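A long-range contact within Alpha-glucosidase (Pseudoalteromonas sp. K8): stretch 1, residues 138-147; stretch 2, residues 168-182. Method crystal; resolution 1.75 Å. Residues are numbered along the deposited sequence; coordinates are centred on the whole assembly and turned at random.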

# COMPACT_ATOMS: atom_id res chain seq x y z
N HIS A 138 -2.36 -28.00 -5.96
CA HIS A 138 -1.29 -28.85 -5.45
C HIS A 138 0.05 -28.59 -6.14
O HIS A 138 1.09 -29.01 -5.62
CB HIS A 138 -1.68 -30.32 -5.61
CG HIS A 138 -1.89 -30.73 -7.03
ND1 HIS A 138 -2.94 -30.26 -7.79
CD2 HIS A 138 -1.19 -31.57 -7.83
CE1 HIS A 138 -2.87 -30.79 -9.00
NE2 HIS A 138 -1.82 -31.59 -9.05
N THR A 139 0.07 -27.91 -7.29
CA THR A 139 1.33 -27.58 -7.96
C THR A 139 1.57 -26.07 -8.04
O THR A 139 2.48 -25.64 -8.75
CB THR A 139 1.38 -28.19 -9.36
OG1 THR A 139 0.23 -27.81 -10.11
CG2 THR A 139 1.43 -29.72 -9.28
N ALA A 140 0.79 -25.27 -7.31
CA ALA A 140 0.95 -23.82 -7.31
C ALA A 140 1.87 -23.38 -6.18
O ALA A 140 2.00 -24.05 -5.15
CB ALA A 140 -0.41 -23.14 -7.16
N THR A 141 2.50 -22.21 -6.37
CA THR A 141 3.42 -21.62 -5.41
C THR A 141 2.87 -20.27 -4.99
O THR A 141 2.47 -19.47 -5.84
CB THR A 141 4.81 -21.42 -6.03
OG1 THR A 141 5.34 -22.69 -6.44
CG2 THR A 141 5.76 -20.75 -5.04
N ALA A 142 2.90 -19.99 -3.68
CA ALA A 142 2.34 -18.76 -3.13
C ALA A 142 3.39 -17.99 -2.33
O ALA A 142 4.30 -18.58 -1.73
CB ALA A 142 1.13 -19.06 -2.23
N TRP A 143 3.24 -16.67 -2.31
CA TRP A 143 4.09 -15.77 -1.53
C TRP A 143 3.17 -14.93 -0.66
O TRP A 143 2.45 -14.08 -1.18
CB TRP A 143 4.93 -14.88 -2.45
CG TRP A 143 5.72 -15.64 -3.49
CD1 TRP A 143 6.95 -16.19 -3.33
CD2 TRP A 143 5.32 -15.91 -4.84
NE1 TRP A 143 7.35 -16.79 -4.51
CE2 TRP A 143 6.37 -16.63 -5.45
CE3 TRP A 143 4.18 -15.61 -5.60
CZ2 TRP A 143 6.32 -17.05 -6.78
CZ3 TRP A 143 4.14 -16.02 -6.92
CH2 TRP A 143 5.20 -16.73 -7.50
N TRP A 144 3.19 -15.15 0.66
CA TRP A 144 2.06 -14.67 1.46
C TRP A 144 2.50 -14.31 2.88
O TRP A 144 3.54 -14.75 3.37
CB TRP A 144 0.96 -15.73 1.51
CG TRP A 144 1.44 -17.07 2.01
CD1 TRP A 144 2.00 -18.07 1.26
CD2 TRP A 144 1.40 -17.55 3.36
NE1 TRP A 144 2.31 -19.15 2.06
CE2 TRP A 144 1.95 -18.86 3.35
CE3 TRP A 144 0.96 -17.01 4.57
CZ2 TRP A 144 2.06 -19.63 4.52
CZ3 TRP A 144 1.07 -17.77 5.73
CH2 TRP A 144 1.62 -19.07 5.69
N ILE A 145 1.66 -13.50 3.55
CA ILE A 145 1.81 -13.25 4.98
C ILE A 145 0.58 -13.76 5.72
O ILE A 145 -0.54 -13.74 5.17
CB ILE A 145 2.05 -11.76 5.30
CG1 ILE A 145 0.94 -10.87 4.71
CG2 ILE A 145 3.46 -11.32 4.85
CD1 ILE A 145 0.73 -9.55 5.47
N PRO A 146 0.74 -14.22 6.95
CA PRO A 146 -0.41 -14.74 7.69
C PRO A 146 -1.35 -13.63 8.11
O PRO A 146 -0.93 -12.49 8.38
CB PRO A 146 0.23 -15.40 8.92
CG PRO A 146 1.47 -14.54 9.15
CD PRO A 146 1.98 -14.24 7.76
N ALA A 147 -2.63 -13.96 8.19
CA ALA A 147 -3.64 -13.03 8.68
C ALA A 147 -4.00 -13.36 10.12
O ALA A 147 -3.79 -14.48 10.59
CB ALA A 147 -4.89 -13.08 7.81
N VAL A 168 -4.57 -16.01 5.25
CA VAL A 168 -3.65 -15.06 4.65
C VAL A 168 -4.33 -13.71 4.44
O VAL A 168 -5.54 -13.62 4.23
CB VAL A 168 -3.09 -15.60 3.31
CG1 VAL A 168 -2.38 -16.94 3.54
CG2 VAL A 168 -4.20 -15.73 2.27
N HIS A 169 -3.51 -12.66 4.50
CA HIS A 169 -3.94 -11.32 4.12
C HIS A 169 -3.85 -11.15 2.61
O HIS A 169 -3.17 -11.91 1.90
CB HIS A 169 -3.08 -10.26 4.82
CG HIS A 169 -3.53 -9.95 6.21
ND1 HIS A 169 -4.84 -9.64 6.51
CD2 HIS A 169 -2.85 -9.89 7.38
CE1 HIS A 169 -4.95 -9.41 7.81
NE2 HIS A 169 -3.75 -9.55 8.36
N THR A 170 -4.55 -10.14 2.11
CA THR A 170 -4.45 -9.79 0.70
C THR A 170 -3.72 -8.45 0.56
O THR A 170 -3.72 -7.66 1.51
CB THR A 170 -5.85 -9.71 0.03
OG1 THR A 170 -6.50 -8.47 0.39
CG2 THR A 170 -6.73 -10.89 0.45
N PRO A 171 -3.10 -8.18 -0.60
CA PRO A 171 -3.04 -8.94 -1.86
C PRO A 171 -2.36 -10.29 -1.67
O PRO A 171 -1.27 -10.37 -1.09
CB PRO A 171 -2.21 -8.04 -2.78
CG PRO A 171 -2.37 -6.67 -2.20
CD PRO A 171 -2.40 -6.89 -0.72
N PHE A 172 -3.02 -11.33 -2.12
CA PHE A 172 -2.55 -12.70 -1.97
C PHE A 172 -2.14 -13.18 -3.36
O PHE A 172 -3.00 -13.38 -4.22
CB PHE A 172 -3.65 -13.58 -1.38
CG PHE A 172 -3.30 -15.04 -1.32
CD1 PHE A 172 -2.12 -15.45 -0.70
CD2 PHE A 172 -4.15 -16.00 -1.84
CE1 PHE A 172 -1.80 -16.81 -0.62
CE2 PHE A 172 -3.84 -17.36 -1.77
CZ PHE A 172 -2.66 -17.76 -1.15
N THR A 173 -0.83 -13.35 -3.57
CA THR A 173 -0.26 -13.58 -4.89
C THR A 173 0.33 -14.98 -4.99
O THR A 173 1.03 -15.44 -4.08
CB THR A 173 0.83 -12.53 -5.17
OG1 THR A 173 0.23 -11.23 -5.15
CG2 THR A 173 1.50 -12.77 -6.52
N PHE A 174 0.07 -15.64 -6.11
CA PHE A 174 0.61 -16.98 -6.33
C PHE A 174 0.73 -17.21 -7.83
O PHE A 174 0.26 -16.42 -8.65
CB PHE A 174 -0.27 -18.04 -5.64
CG PHE A 174 -1.71 -18.02 -6.11
CD1 PHE A 174 -2.65 -17.19 -5.49
CD2 PHE A 174 -2.12 -18.84 -7.15
CE1 PHE A 174 -3.97 -17.19 -5.92
CE2 PHE A 174 -3.43 -18.84 -7.58
CZ PHE A 174 -4.35 -18.01 -6.97
N LYS A 175 1.40 -18.31 -8.20
CA LYS A 175 1.46 -18.71 -9.60
C LYS A 175 1.10 -20.18 -9.70
O LYS A 175 1.35 -20.96 -8.78
CB LYS A 175 2.84 -18.47 -10.22
CG LYS A 175 3.94 -19.31 -9.63
CD LYS A 175 5.24 -19.16 -10.43
CE LYS A 175 6.34 -20.01 -9.82
NZ LYS A 175 7.64 -19.87 -10.55
N ASN A 176 0.48 -20.56 -10.82
CA ASN A 176 0.21 -21.97 -11.02
C ASN A 176 1.35 -22.58 -11.83
O ASN A 176 2.31 -21.91 -12.20
CB ASN A 176 -1.19 -22.19 -11.63
CG ASN A 176 -1.31 -21.72 -13.08
OD1 ASN A 176 -0.32 -21.53 -13.79
ND2 ASN A 176 -2.55 -21.56 -13.53
N GLN A 177 1.26 -23.89 -12.07
CA GLN A 177 2.39 -24.57 -12.69
C GLN A 177 2.60 -24.13 -14.13
O GLN A 177 3.73 -24.22 -14.63
CB GLN A 177 2.19 -26.08 -12.62
CG GLN A 177 3.50 -26.85 -12.72
CD GLN A 177 3.30 -28.35 -12.65
OE1 GLN A 177 2.39 -28.89 -13.29
NE2 GLN A 177 4.13 -29.02 -11.86
N ASP A 178 1.55 -23.65 -14.81
CA ASP A 178 1.68 -23.04 -16.13
C ASP A 178 2.46 -21.73 -16.10
O ASP A 178 2.77 -21.19 -17.17
CB ASP A 178 0.29 -22.76 -16.73
CG ASP A 178 -0.45 -24.02 -17.12
OD1 ASP A 178 0.21 -25.06 -17.36
OD2 ASP A 178 -1.70 -23.99 -17.19
N GLY A 179 2.77 -21.19 -14.93
CA GLY A 179 3.42 -19.90 -14.84
C GLY A 179 2.47 -18.71 -14.83
O GLY A 179 2.93 -17.57 -14.78
N VAL A 180 1.16 -18.96 -14.87
CA VAL A 180 0.19 -17.88 -14.77
C VAL A 180 0.22 -17.32 -13.35
O VAL A 180 0.12 -18.07 -12.37
CB VAL A 180 -1.21 -18.38 -15.12
CG1 VAL A 180 -2.25 -17.28 -14.91
CG2 VAL A 180 -1.23 -18.92 -16.55
N HIS A 181 0.37 -16.00 -13.24
CA HIS A 181 0.36 -15.34 -11.94
C HIS A 181 -1.03 -14.80 -11.63
O HIS A 181 -1.70 -14.24 -12.50
CB HIS A 181 1.37 -14.20 -11.88
CG HIS A 181 2.79 -14.66 -11.80
ND1 HIS A 181 3.36 -15.45 -12.78
CD2 HIS A 181 3.74 -14.48 -10.86
CE1 HIS A 181 4.62 -15.71 -12.45
NE2 HIS A 181 4.87 -15.13 -11.29
N ILE A 182 -1.44 -14.97 -10.38
CA ILE A 182 -2.77 -14.56 -9.93
C ILE A 182 -2.62 -13.85 -8.60
O ILE A 182 -1.79 -14.24 -7.77
CB ILE A 182 -3.71 -15.78 -9.81
CG1 ILE A 182 -3.85 -16.47 -11.17
CG2 ILE A 182 -5.08 -15.37 -9.25
CD1 ILE A 182 -4.68 -17.74 -11.15
O HOH W 1 -0.65 -25.28 -10.62
O HOH W 2 -0.56 -29.36 -12.32
O HOH W 3 5.30 -27.06 -9.46
O HOH W 4 0.56 -12.30 -1.12
O HOH W 5 -0.45 -12.47 1.76

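The two stretches run antiparallel, and short strands at 141-144 and 172-175 pair through their backbones. T141 and K175 are a hydrogen-bonded pair, with the two shortest direct hydrogen bonds between the stretches. T141 N donates to K175 O at 2.9 Å, and K175 N donates to T141 O at 2.8 Å. Both residues therefore have their amide and carbonyl satisfied by each other. Farther along, W143 N donates to T173 O at 3.1 Å in a nearly straight bond.

The return bond is not made directly. Water 4 stands in: it donates to W143 O (2.6 Å) and accepts from T173 N (3.0 Å). Water 4 also donates to P171 O at 2.7 Å. Beyond this point the stretches meet again, where H169 N donates to I145 O at 3.2 Å. Water 5 completes that pairing, accepting from I145 N (3.0 Å) and donating to H169 O (2.8 Å).

F174 faces the other way for its backbone bonds. F174 N donates to I182 O (2.9 Å), and F174 O accepts from I182 N (2.8 Å). This adds the 181-182 strand beside 172-175.

Side chains pack on both faces of the sheet and beyond it. A142 and F174 share one face; A142 CB lies 3.8 Å from F174 CB and 4.0 Å from F172 CE1. W144 CE3 packs on V168 CG1 at 3.5 Å. On the sheet face shared by T141, W143, T173 and K175, W143 CH2 reaches K175 CG at 3.6 Å. A147 CB sits over the H169 ring face, 3.5 Å from its centroid, a CH-pi contact.

At the other end, water links T139 to Q177. Water 1 bonds T139 OG1 (2.7 Å) and accepts from Q177 N (2.8 Å). Water 2 bonds T139 OG1 (2.8 Å) and donates to Q177 OE1 (3.1 Å). In the turn that follows the strand, N176 OD1 accepts from V180 N at 3.2 Å.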